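PDB 6QGM: VirX1, which iodinates diverse substrates as a marine viral halogenase of the tryptophan halogenase family, probably with the help of a reduced flavin. Local coordinates for residues W17-A22 and L221-T226; L23-P28 and E178-P183; T138-A141 and R145-R148; M411-P416 and W420-C425; Q443-D448 and I457-I462. All blocks are in the same frame, centred on the assembly; numbering follows the deposited sequence.

Contact 1: residues W17-A22 and L221-T226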
# COMPACT_ATOMS: atom_id res chain seq x y z
N TRP B 17 -2.40 -26.15 -28.56
CA TRP B 17 -1.09 -26.78 -28.84
C TRP B 17 0.02 -26.12 -28.01
O TRP B 17 0.97 -26.82 -27.65
CB TRP B 17 -0.81 -26.73 -30.33
CG TRP B 17 -1.71 -27.66 -31.07
CD1 TRP B 17 -2.66 -27.36 -31.99
CD2 TRP B 17 -1.76 -29.08 -30.89
NE1 TRP B 17 -3.28 -28.50 -32.42
CE2 TRP B 17 -2.75 -29.57 -31.76
CE3 TRP B 17 -1.05 -29.99 -30.09
CZ2 TRP B 17 -3.07 -30.92 -31.84
CZ3 TRP B 17 -1.36 -31.33 -30.18
CH2 TRP B 17 -2.35 -31.79 -31.03
N MET B 18 -0.11 -24.83 -27.71
CA MET B 18 0.81 -24.12 -26.79
C MET B 18 0.74 -24.80 -25.42
O MET B 18 1.81 -25.07 -24.84
CB MET B 18 0.46 -22.63 -26.69
CG MET B 18 0.96 -21.85 -27.87
SD MET B 18 0.44 -20.12 -27.85
CE MET B 18 1.38 -19.49 -26.46
N THR B 19 -0.47 -25.13 -24.96
CA THR B 19 -0.73 -25.83 -23.67
C THR B 19 -0.18 -27.27 -23.76
O THR B 19 0.59 -27.68 -22.87
CB THR B 19 -2.22 -25.78 -23.31
OG1 THR B 19 -2.64 -24.42 -23.36
CG2 THR B 19 -2.51 -26.35 -21.94
N ALA B 20 -0.54 -28.01 -24.81
CA ALA B 20 -0.10 -29.41 -25.02
C ALA B 20 1.44 -29.49 -25.03
O ALA B 20 1.98 -30.34 -24.30
CB ALA B 20 -0.69 -29.97 -26.29
N ALA B 21 2.11 -28.63 -25.80
CA ALA B 21 3.58 -28.59 -25.96
C ALA B 21 4.25 -28.32 -24.60
O ALA B 21 5.08 -29.14 -24.18
CB ALA B 21 3.97 -27.55 -26.97
N ALA B 22 3.87 -27.21 -23.95
CA ALA B 22 4.39 -26.78 -22.62
C ALA B 22 4.26 -27.91 -21.60
O ALA B 22 5.28 -28.28 -21.00
CB ALA B 22 3.66 -25.55 -22.15
N LEU B 221 -7.91 -33.27 -14.88
CA LEU B 221 -8.04 -31.82 -15.18
C LEU B 221 -8.42 -31.63 -16.65
O LEU B 221 -7.76 -32.24 -17.51
CB LEU B 221 -6.72 -31.11 -14.88
CG LEU B 221 -6.78 -29.59 -15.06
CD1 LEU B 221 -7.59 -28.96 -13.94
CD2 LEU B 221 -5.38 -29.00 -15.15
N TYR B 222 -9.42 -30.80 -16.90
CA TYR B 222 -9.91 -30.42 -18.25
C TYR B 222 -9.49 -28.98 -18.51
O TYR B 222 -9.71 -28.12 -17.65
CB TYR B 222 -11.42 -30.64 -18.31
CG TYR B 222 -11.83 -32.07 -18.14
CD1 TYR B 222 -11.94 -32.64 -16.87
CD2 TYR B 222 -12.08 -32.87 -19.24
CE1 TYR B 222 -12.31 -33.97 -16.71
CE2 TYR B 222 -12.45 -34.20 -19.10
CZ TYR B 222 -12.58 -34.74 -17.83
OH TYR B 222 -12.93 -36.05 -17.69
N ILE B 223 -8.86 -28.72 -19.65
CA ILE B 223 -8.37 -27.37 -20.02
C ILE B 223 -9.21 -26.87 -21.18
O ILE B 223 -9.30 -27.58 -22.21
CB ILE B 223 -6.85 -27.40 -20.33
CG1 ILE B 223 -6.06 -27.99 -19.15
CG2 ILE B 223 -6.36 -26.00 -20.69
CD1 ILE B 223 -4.58 -27.99 -19.35
N ASP B 224 -9.84 -25.72 -21.00
CA ASP B 224 -10.73 -25.12 -22.02
C ASP B 224 -9.91 -24.20 -22.92
O ASP B 224 -9.59 -23.08 -22.49
CB ASP B 224 -11.89 -24.37 -21.37
CG ASP B 224 -12.90 -23.87 -22.37
OD1 ASP B 224 -12.54 -23.78 -23.58
OD2 ASP B 224 -14.04 -23.56 -21.94
N CYS B 225 -9.58 -24.67 -24.13
CA CYS B 225 -8.91 -23.88 -25.19
C CYS B 225 -9.88 -23.72 -26.38
O CYS B 225 -9.40 -23.70 -27.53
CB CYS B 225 -7.61 -24.55 -25.61
SG CYS B 225 -6.33 -24.52 -24.31
N THR B 226 -11.18 -23.56 -26.11
CA THR B 226 -12.25 -23.51 -27.14
C THR B 226 -12.50 -22.05 -27.57
O THR B 226 -13.47 -21.84 -28.33
CB THR B 226 -13.53 -24.20 -26.64
OG1 THR B 226 -14.10 -23.47 -25.56
CG2 THR B 226 -13.28 -25.63 -26.21
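Thr19 carries the helix side of this contact and meets Ile223 of the strand and Cys225 just after it. Its bond out of CA is directed toward 221-226; beyond CB the side chain divides. CG2 is anti to the backbone N and reaches Ile223 CD1 at 3.7 Å, a tip-to-tip meeting of methyl groups; the same Thr19 CG2 also lies 4.1 Å from Ile223 CG2, leaning on both branches of the isoleucine. The other arm, OG1, sits beside the backbone N (chi1 -53°), where it is hydrogen-bonded to Ser15 O one helical turn back. With its polar need met there, Thr19 OG1 simply packs against Cys225 SG at 3.8 Å. The hydroxyl is thus folded onto its own helix while the methyl faces the sheet. At the end of the strand, Asp224 forms an Asx turn: its OD1 accepts from Thr226 N at 2.9 Å and from the Thr226 hydroxyl, fixing the backbone as it leaves the sheet beside Cys225. Strand 221-224 pairs with 6-10 through Ala8 and Val10 on one flank and with 341-343 through Val342 on the other. Helix 14-26 packs on this Rossmann-type sheet, with Ile9 of strand 6-10 touching both Thr19 and Cys225, and helix 360-373 lies beside it, Ile366 touching Thr19 and Leu369 touching Ile223.

Contact 2: residues L23-P28 and E178-P183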
# COMPACT_ATOMS: atom_id res chain seq x y z
N LEU B 23 3.05 -28.44 -21.43
CA LEU B 23 2.76 -29.52 -20.45
C LEU B 23 3.58 -30.77 -20.80
O LEU B 23 4.19 -31.35 -19.88
CB LEU B 23 1.26 -29.81 -20.43
CG LEU B 23 0.39 -28.74 -19.74
CD1 LEU B 23 -1.07 -29.16 -19.66
CD2 LEU B 23 0.90 -28.42 -18.34
N SER B 24 3.62 -31.17 -22.08
CA SER B 24 4.31 -32.41 -22.54
C SER B 24 5.82 -32.32 -22.24
O SER B 24 6.41 -33.36 -21.90
CB SER B 24 4.04 -32.68 -24.01
OG SER B 24 4.80 -31.81 -24.83
N LYS B 25 6.40 -31.12 -22.35
CA LYS B 25 7.86 -30.88 -22.22
C LYS B 25 8.22 -30.58 -20.75
O LYS B 25 9.16 -31.21 -20.25
CB LYS B 25 8.31 -29.76 -23.16
CG LYS B 25 9.78 -29.40 -23.07
CD LYS B 25 10.40 -28.98 -24.38
CE LYS B 25 11.87 -28.64 -24.25
NZ LYS B 25 12.12 -27.56 -23.26
N LEU B 26 7.50 -29.67 -20.09
CA LEU B 26 7.84 -29.16 -18.73
C LEU B 26 7.18 -30.01 -17.62
O LEU B 26 7.57 -29.85 -16.46
CB LEU B 26 7.42 -27.69 -18.62
CG LEU B 26 7.95 -26.76 -19.71
CD1 LEU B 26 7.37 -25.37 -19.59
CD2 LEU B 26 9.46 -26.68 -19.65
N CYS B 27 6.21 -30.87 -17.95
CA CYS B 27 5.47 -31.72 -16.98
C CYS B 27 5.41 -33.15 -17.51
O CYS B 27 4.33 -33.70 -17.75
CB CYS B 27 4.08 -31.18 -16.69
SG CYS B 27 4.07 -29.44 -16.15
N PRO B 28 6.59 -33.81 -17.68
CA PRO B 28 6.66 -35.13 -18.31
C PRO B 28 5.86 -36.21 -17.56
O PRO B 28 5.49 -37.17 -18.18
CB PRO B 28 8.15 -35.49 -18.26
CG PRO B 28 8.86 -34.17 -18.05
CD PRO B 28 7.90 -33.33 -17.23
N GLU B 178 3.63 -30.87 -34.18
CA GLU B 178 4.46 -31.84 -34.94
C GLU B 178 5.82 -32.03 -34.26
O GLU B 178 6.30 -33.18 -34.23
CB GLU B 178 4.61 -31.48 -36.41
CG GLU B 178 4.72 -30.02 -36.82
CD GLU B 178 4.44 -29.82 -38.31
OE1 GLU B 178 5.16 -30.45 -39.12
OE2 GLU B 178 3.49 -29.02 -38.65
N LYS B 179 6.39 -30.96 -33.69
CA LYS B 179 7.80 -30.93 -33.21
C LYS B 179 7.91 -31.24 -31.71
O LYS B 179 8.92 -31.85 -31.33
CB LYS B 179 8.44 -29.56 -33.46
CG LYS B 179 8.50 -29.12 -34.91
CD LYS B 179 9.11 -30.06 -35.92
CE LYS B 179 8.52 -29.85 -37.30
NZ LYS B 179 9.34 -30.48 -38.36
N ILE B 180 6.95 -30.84 -30.89
CA ILE B 180 7.04 -30.97 -29.40
C ILE B 180 5.93 -31.90 -28.88
O ILE B 180 6.29 -32.93 -28.26
CB ILE B 180 7.03 -29.59 -28.71
CG1 ILE B 180 8.15 -28.70 -29.26
CG2 ILE B 180 7.11 -29.73 -27.20
CD1 ILE B 180 8.28 -27.35 -28.58
N ALA B 181 4.66 -31.58 -29.11
CA ALA B 181 3.51 -32.23 -28.43
C ALA B 181 3.42 -33.71 -28.82
O ALA B 181 3.52 -34.57 -27.92
CB ALA B 181 2.23 -31.47 -28.72
N LEU B 182 3.23 -34.01 -30.10
CA LEU B 182 3.00 -35.40 -30.56
C LEU B 182 4.23 -36.25 -30.23
O LEU B 182 4.09 -37.30 -29.60
CB LEU B 182 2.67 -35.42 -32.06
CG LEU B 182 1.36 -34.76 -32.45
CD1 LEU B 182 1.04 -35.05 -33.91
CD2 LEU B 182 0.23 -35.24 -31.55
N PRO B 183 5.46 -35.85 -30.61
CA PRO B 183 6.64 -36.61 -30.23
C PRO B 183 6.71 -36.95 -28.73
O PRO B 183 7.10 -38.05 -28.41
CB PRO B 183 7.80 -35.69 -30.64
CG PRO B 183 7.24 -34.89 -31.80
CD PRO B 183 5.79 -34.67 -31.43
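The flat group here is the peptide linking Ile180 to Ala181; Ser24 OG lies above its plane, off the edge between Ile180 O and Ala181 CA. That Ser24 oxygen is 3.8 Å from Ala181 CA and 3.9 Å from Ile180 O, a packing contact with no hydrogen bond between the two segments. A chi1 of 76° places Ser24 OG between its own backbone N and carbonyl carbon, and two hydrogen bonds hold it there, to Ala21 O, one turn earlier in the helix, and to Asn184 ND2, just beyond the second helix. A small polar group can therefore be buried between two helices. At the side of the serine comes the gamma methyl of Ile180: CG2, anti to its backbone N, meets Ser24 OG at 3.9 Å and Lys25 CB at 4.2 Å. Beyond CB the lysine runs off to a salt bridge with Asp61, so its root alone belongs to the interface. Small side chains let the backbones come close, with Ser24 CA and Ala181 CA 5.9 Å apart, and the Ala181 methyl packs on Trp17 and Ala20 of helix 14-26. On another side, Leu26 touches Tyr476 of the second subunit. The arrangement is close helix-helix packing within a Rossmann-type domain: helix 14-26 follows the first strand and a glycine-rich turn of GxGxxG pattern, consistent with dinucleotide binding, and 169-181 lies against it before the chain enters strand 187-198.

Contact 3: residues T138-A141 and R145-R148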
# COMPACT_ATOMS: atom_id res chain seq x y z
N THR B 138 13.83 2.01 -30.59
CA THR B 138 13.03 3.01 -31.36
C THR B 138 13.61 3.24 -32.76
O THR B 138 12.83 3.29 -33.72
CB THR B 138 12.99 4.35 -30.61
OG1 THR B 138 12.60 4.07 -29.26
CG2 THR B 138 12.05 5.36 -31.24
N TYR B 139 14.93 3.36 -32.89
CA TYR B 139 15.63 3.64 -34.17
C TYR B 139 15.48 2.47 -35.14
O TYR B 139 15.29 2.72 -36.35
CB TYR B 139 17.12 3.93 -33.94
CG TYR B 139 17.40 5.16 -33.12
CD1 TYR B 139 17.29 6.42 -33.67
CD2 TYR B 139 17.81 5.06 -31.80
CE1 TYR B 139 17.54 7.55 -32.92
CE2 TYR B 139 18.10 6.19 -31.05
CZ TYR B 139 17.97 7.44 -31.62
OH TYR B 139 18.23 8.57 -30.89
N LEU B 140 15.62 1.23 -34.65
CA LEU B 140 15.44 -0.01 -35.45
C LEU B 140 14.01 0.00 -36.02
O LEU B 140 13.83 -0.17 -37.24
CB LEU B 140 15.66 -1.24 -34.58
CG LEU B 140 17.07 -1.40 -33.99
CD1 LEU B 140 17.18 -2.67 -33.13
CD2 LEU B 140 18.13 -1.38 -35.08
N ALA B 141 13.03 0.21 -35.14
CA ALA B 141 11.59 0.28 -35.46
C ALA B 141 11.37 1.37 -36.50
O ALA B 141 10.70 1.11 -37.50
CB ALA B 141 10.80 0.52 -34.21
N ARG B 145 15.04 -1.52 -39.50
CA ARG B 145 16.34 -2.22 -39.51
C ARG B 145 16.37 -3.22 -38.37
O ARG B 145 15.55 -3.09 -37.45
CB ARG B 145 17.50 -1.22 -39.40
CG ARG B 145 17.38 -0.04 -40.35
CD ARG B 145 17.23 -0.46 -41.80
NE ARG B 145 17.30 0.69 -42.67
CZ ARG B 145 18.35 1.01 -43.41
NH1 ARG B 145 19.42 0.25 -43.45
NH2 ARG B 145 18.32 2.10 -44.15
N LEU B 146 17.32 -4.15 -38.41
CA LEU B 146 17.51 -5.16 -37.35
C LEU B 146 18.99 -5.56 -37.27
O LEU B 146 19.69 -5.49 -38.31
CB LEU B 146 16.59 -6.35 -37.65
CG LEU B 146 16.12 -7.17 -36.45
CD1 LEU B 146 15.68 -6.30 -35.30
CD2 LEU B 146 14.98 -8.09 -36.86
N THR B 147 19.44 -5.94 -36.08
CA THR B 147 20.84 -6.34 -35.78
C THR B 147 20.81 -7.19 -34.50
O THR B 147 19.90 -6.94 -33.67
CB THR B 147 21.75 -5.13 -35.62
OG1 THR B 147 22.97 -5.56 -35.03
CG2 THR B 147 21.15 -4.06 -34.73
N ARG B 148 21.77 -8.11 -34.35
CA ARG B 148 21.92 -8.90 -33.09
C ARG B 148 22.68 -8.06 -32.06
O ARG B 148 22.68 -8.47 -30.89
CB ARG B 148 22.59 -10.24 -33.36
CG ARG B 148 21.74 -11.20 -34.17
CD ARG B 148 21.87 -12.64 -33.71
NE ARG B 148 20.93 -13.49 -34.43
CZ ARG B 148 21.11 -13.91 -35.68
NH1 ARG B 148 22.18 -13.53 -36.37
NH2 ARG B 148 20.21 -14.67 -36.28
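Arg145 N donates to Leu140 O at 2.9 Å with an N-H...O angle of 162°, a bond spanning five residues that turns the chain back over the end of helix 137-143 and leaves the two CA atoms 4.7 Å apart. The side chain of Leu140 then lies along the first residues after the turn. Its CB is 3.4 Å from Arg145 O, and CD2 continues over the same oxygen at 3.9 Å. With CG anti to the carbonyl carbon and an extended chi2 of 180°, the leucine offers its two methyls to successive residues: CD2 meets Thr147 CG2 at 4.1 Å, the two side chains crossing at about a right angle, while Leu140 CD1 approaches Leu146 CD1 at 4.5 Å. Thr147 presents its methyl to the leucine; OG1, anti to the backbone N, is hydrogen-bonded to Asn149 N. Arg145 contributes CB to the leucine, 4.4 Å from Leu140 CD2, and then leads away, its NH1 hydrogen-bonded to the carbonyls of Lys513 and Leu515. Farther on, Leu146 packs on His518 and Phe521, and Arg148 makes a salt bridge with Glu525. A 6-to-1 bond of this kind, with Leu140 packed on the residues beyond it, is found at helix C-termini, as in the Schellman motif, whose second bond is not established here.

Contact 4: residues M411-P416 and W420-C425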
# COMPACT_ATOMS: atom_id res chain seq x y z
N MET B 411 -6.27 13.41 -27.56
CA MET B 411 -6.80 14.78 -27.82
C MET B 411 -8.05 14.68 -28.70
O MET B 411 -8.78 15.69 -28.78
CB MET B 411 -5.76 15.67 -28.49
CG MET B 411 -4.55 15.87 -27.62
SD MET B 411 -3.40 17.11 -28.26
CE MET B 411 -4.38 18.59 -28.05
N ARG B 412 -8.32 13.52 -29.31
CA ARG B 412 -9.41 13.34 -30.30
C ARG B 412 -10.78 13.55 -29.64
O ARG B 412 -11.09 12.90 -28.62
CB ARG B 412 -9.33 11.96 -30.93
CG ARG B 412 -8.08 11.78 -31.77
CD ARG B 412 -8.14 10.53 -32.60
NE ARG B 412 -9.25 10.57 -33.54
CZ ARG B 412 -9.42 9.75 -34.55
NH1 ARG B 412 -8.54 8.81 -34.79
NH2 ARG B 412 -10.48 9.89 -35.32
N THR B 413 -11.57 14.46 -30.21
CA THR B 413 -13.00 14.68 -29.90
C THR B 413 -13.76 14.87 -31.21
O THR B 413 -14.82 15.47 -31.18
CB THR B 413 -13.14 15.88 -28.96
OG1 THR B 413 -12.68 17.02 -29.68
CG2 THR B 413 -12.33 15.77 -27.70
N ASP B 414 -13.25 14.32 -32.31
CA ASP B 414 -13.74 14.63 -33.69
C ASP B 414 -14.95 13.75 -34.05
O ASP B 414 -15.65 14.08 -35.01
CB ASP B 414 -12.60 14.50 -34.71
CG ASP B 414 -11.83 13.21 -34.57
OD1 ASP B 414 -12.10 12.30 -35.35
OD2 ASP B 414 -10.98 13.13 -33.70
N THR B 415 -15.20 12.66 -33.32
CA THR B 415 -16.39 11.80 -33.49
C THR B 415 -17.03 11.57 -32.13
O THR B 415 -16.40 11.82 -31.09
CB THR B 415 -16.03 10.47 -34.14
OG1 THR B 415 -15.22 9.72 -33.25
CG2 THR B 415 -15.29 10.65 -35.45
N PRO B 416 -18.30 11.12 -32.08
CA PRO B 416 -18.94 10.81 -30.81
C PRO B 416 -18.18 9.73 -30.04
O PRO B 416 -18.15 9.80 -28.82
CB PRO B 416 -20.36 10.36 -31.22
CG PRO B 416 -20.57 11.02 -32.56
CD PRO B 416 -19.22 11.01 -33.22
N TRP B 420 -16.63 10.44 -26.39
CA TRP B 420 -16.96 9.55 -25.24
C TRP B 420 -15.67 9.14 -24.51
O TRP B 420 -15.65 9.20 -23.27
CB TRP B 420 -17.73 8.29 -25.64
CG TRP B 420 -18.08 7.46 -24.44
CD1 TRP B 420 -19.11 7.66 -23.56
CD2 TRP B 420 -17.35 6.33 -23.92
NE1 TRP B 420 -19.07 6.75 -22.55
CE2 TRP B 420 -18.01 5.91 -22.75
CE3 TRP B 420 -16.18 5.65 -24.32
CZ2 TRP B 420 -17.56 4.82 -22.00
CZ3 TRP B 420 -15.75 4.57 -23.58
CH2 TRP B 420 -16.43 4.17 -22.43
N CYS B 421 -14.66 8.71 -25.27
CA CYS B 421 -13.39 8.14 -24.73
C CYS B 421 -12.64 9.19 -23.91
O CYS B 421 -12.06 8.80 -22.88
CB CYS B 421 -12.51 7.62 -25.85
SG CYS B 421 -13.13 6.08 -26.58
N THR B 422 -12.66 10.47 -24.32
CA THR B 422 -11.74 11.53 -23.84
C THR B 422 -12.44 12.54 -22.94
O THR B 422 -11.71 13.26 -22.22
CB THR B 422 -11.10 12.31 -25.00
OG1 THR B 422 -12.10 12.90 -25.83
CG2 THR B 422 -10.19 11.45 -25.86
N GLN B 423 -13.78 12.65 -23.00
CA GLN B 423 -14.50 13.78 -22.36
C GLN B 423 -15.65 13.29 -21.47
O GLN B 423 -16.06 14.09 -20.62
CB GLN B 423 -15.01 14.75 -23.44
CG GLN B 423 -13.89 15.36 -24.29
CD GLN B 423 -12.88 16.12 -23.47
OE1 GLN B 423 -13.23 16.77 -22.48
NE2 GLN B 423 -11.61 16.03 -23.87
N MET B 424 -16.15 12.06 -21.64
CA MET B 424 -17.38 11.60 -20.94
C MET B 424 -17.07 10.43 -20.01
O MET B 424 -17.40 10.52 -18.83
CB MET B 424 -18.48 11.23 -21.94
CG MET B 424 -19.14 12.46 -22.53
SD MET B 424 -20.79 12.07 -23.17
CE MET B 424 -21.66 11.57 -21.68
N CYS B 425 -16.44 9.37 -20.51
CA CYS B 425 -16.11 8.16 -19.72
C CYS B 425 -15.26 8.53 -18.48
O CYS B 425 -14.23 9.22 -18.65
CB CYS B 425 -15.35 7.15 -20.57
SG CYS B 425 -15.00 5.63 -19.67
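Equivalent torsions set Thr413 against Thr422: chi1 is 64° in the first and 58° in the second, so each hydroxyl lies between backbone N and carbonyl carbon and each methyl stands anti to the carbonyl carbon. They belong to a loop that folds back on the helix it starts, 416-424, whose N-cap is Thr415; the Thr415 hydroxyl makes a weak bond to Trp418 N and a stronger one to Lys277 O. In the first turn Trp420 N donates to Pro416 O at 2.9 Å, a regular helical bond. Two residues on, Thr422 OG1 is hydrogen-bonded to Trp418 O of its own helix and also lies 3.0 Å from Arg412 O, so two carbonyls surround it. Thr413 CG2 packs against that hydroxyl, 3.4 Å from Thr422 OG1, the two side chains crossing at about a right angle. The same Thr413 methyl leans on Gln423 CG at 3.8 Å. The chain of Gln423 bends at chi2, and its amide reaches the third subunit: its oxygen accepts from Arg385 NH2 and its nitrogen donates to Val380 O, both of that subunit, whose Tyr379 also packs on the two threonines. Trp420 has Cys425 CB over one face of its indole, toward the rim. The loop is stiffened by Arg412, which grips Asp414 side-on, NE to OD2 at 3.1 Å and NH2 to OD1 at 2.9 Å, each oxygen using its syn lone pair.

Contact 5: residues Q443-D448 and I457-I462; sequences QDLSTD and INHNGI
His459 meets the helix through two neighbours, Asp448 and Leu445. Asp448 OD2 comes up to the ring edge, where the nearest atom as modelled is His459 CE1 at 3.1 Å, with carboxylate and imidazole nearly coplanar, 16° apart. Leu445 sends CD1 obliquely against the same ring in an off-centre CH-pi contact, 4.2 Å from the His459 centroid, and this methyl is 3.8 Å from His459 NE2. Ile462 backs the leucine: its CG2, anti to the backbone N, lies 3.8 Å from both Leu445 CD1 and Leu445 CD2, the two side chains sliding past each other in opposite directions. Behind them, Met405 of the long helix 382-408 touches Leu445 and Ile462, Phe402 packs on Ile462 and Tyr409 on Leu445. Asp448 is anchored to the turn beyond through a backbone bond with Thr454. Gly461, the N-cap of helix 462-468, has a positive phi that calls for glycine and swings the chain from the histidine into that helix. No hydrogen bond joins acid and ring as modelled, yet a coplanar carboxylate at the imidazole edge is consistent with a polar, possibly charge-assisted pairing that the ring's rotation would decide.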
# COMPACT_ATOMS: atom_id res chain seq x y z
N GLN B 443 -5.19 6.49 -10.19
CA GLN B 443 -5.03 7.33 -8.97
C GLN B 443 -3.56 7.74 -8.83
O GLN B 443 -3.31 8.92 -8.53
CB GLN B 443 -5.51 6.56 -7.74
CG GLN B 443 -7.02 6.37 -7.71
CD GLN B 443 -7.45 5.38 -6.66
OE1 GLN B 443 -6.91 5.35 -5.54
NE2 GLN B 443 -8.43 4.55 -7.00
N ASP B 444 -2.64 6.80 -9.05
CA ASP B 444 -1.19 6.98 -8.74
C ASP B 444 -0.55 7.89 -9.79
O ASP B 444 0.29 8.77 -9.42
CB ASP B 444 -0.48 5.63 -8.62
CG ASP B 444 -0.95 4.79 -7.43
OD1 ASP B 444 -1.66 5.34 -6.54
OD2 ASP B 444 -0.63 3.58 -7.41
N LEU B 445 -0.94 7.71 -11.06
CA LEU B 445 -0.47 8.55 -12.19
C LEU B 445 -0.95 9.99 -11.96
O LEU B 445 -0.18 10.91 -12.27
CB LEU B 445 -1.03 7.98 -13.50
CG LEU B 445 -0.67 8.73 -14.77
CD1 LEU B 445 0.84 8.73 -14.97
CD2 LEU B 445 -1.37 8.08 -15.95
N SER B 446 -2.18 10.15 -11.48
CA SER B 446 -2.83 11.46 -11.27
C SER B 446 -2.08 12.19 -10.16
O SER B 446 -1.76 13.38 -10.36
CB SER B 446 -4.30 11.32 -10.96
OG SER B 446 -5.04 10.99 -12.14
N THR B 447 -1.78 11.48 -9.07
CA THR B 447 -0.97 11.95 -7.92
C THR B 447 0.43 12.37 -8.38
O THR B 447 0.92 13.43 -7.93
CB THR B 447 -0.85 10.85 -6.86
OG1 THR B 447 -2.14 10.76 -6.27
CG2 THR B 447 0.20 11.16 -5.81
N ASP B 448 1.08 11.54 -9.21
CA ASP B 448 2.49 11.78 -9.61
C ASP B 448 2.56 13.02 -10.52
O ASP B 448 3.48 13.84 -10.32
CB ASP B 448 3.09 10.52 -10.24
CG ASP B 448 3.36 9.42 -9.23
OD1 ASP B 448 3.13 9.64 -8.03
OD2 ASP B 448 3.80 8.33 -9.64
N ILE B 457 9.97 5.61 -13.05
CA ILE B 457 10.23 4.35 -13.82
C ILE B 457 9.13 3.33 -13.48
O ILE B 457 8.92 2.43 -14.28
CB ILE B 457 11.65 3.80 -13.57
CG1 ILE B 457 12.04 3.88 -12.09
CG2 ILE B 457 12.66 4.49 -14.46
CD1 ILE B 457 13.22 3.03 -11.73
N ASN B 458 8.43 3.51 -12.35
CA ASN B 458 7.24 2.69 -11.96
C ASN B 458 6.08 2.82 -12.95
O ASN B 458 5.10 2.07 -12.76
CB ASN B 458 6.69 3.11 -10.59
CG ASN B 458 7.63 2.77 -9.46
OD1 ASN B 458 8.53 1.95 -9.63
ND2 ASN B 458 7.41 3.39 -8.32
N HIS B 459 6.15 3.71 -13.94
CA HIS B 459 5.12 3.85 -15.01
C HIS B 459 5.45 2.95 -16.22
O HIS B 459 4.93 3.23 -17.29
CB HIS B 459 5.01 5.31 -15.47
CG HIS B 459 4.70 6.32 -14.42
ND1 HIS B 459 4.39 6.02 -13.12
CD2 HIS B 459 4.62 7.67 -14.53
CE1 HIS B 459 4.09 7.14 -12.47
NE2 HIS B 459 4.20 8.16 -13.33
N ASN B 460 6.29 1.93 -16.06
CA ASN B 460 6.82 1.09 -17.17
C ASN B 460 5.75 0.93 -18.26
O ASN B 460 5.01 -0.06 -18.20
CB ASN B 460 7.35 -0.26 -16.66
CG ASN B 460 8.26 -1.00 -17.64
OD1 ASN B 460 8.14 -0.87 -18.87
ND2 ASN B 460 9.18 -1.81 -17.10
N GLY B 461 5.71 1.85 -19.23
CA GLY B 461 4.83 1.73 -20.40
C GLY B 461 3.91 2.92 -20.54
O GLY B 461 3.79 3.47 -21.66
N ILE B 462 3.27 3.31 -19.43
CA ILE B 462 2.41 4.52 -19.35
C ILE B 462 3.20 5.72 -19.88
O ILE B 462 2.60 6.56 -20.60
CB ILE B 462 1.90 4.74 -17.91
CG1 ILE B 462 0.77 3.77 -17.58
CG2 ILE B 462 1.46 6.19 -17.70
CD1 ILE B 462 0.49 3.61 -16.10

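How the contacts relate
From the N terminus, helix 14-26 enters contact 1 and then contact 2. Contact 3, a short local loop by the C-terminal helices, closes first, then contact 2 at helix 169-181, then contact 1 at strand 221-224, each nested in the next. Contacts 1 and 2 touch, Ile223 CD1 lying on Leu23 CD1, and together hold the Rossmann-type sheet and its helices; the centre of contact 3 is about 35 Å from that of contact 1. Contacts 4 and 5 follow in series, on the opposite side of the chain's centre from contacts 1 and 2. Contact 4 joins the loop after helix 382-408 to helix 416-424, contact 5 helix 441-451 to the loop entering helix 462-468; both touch the third subunit. No loops cross.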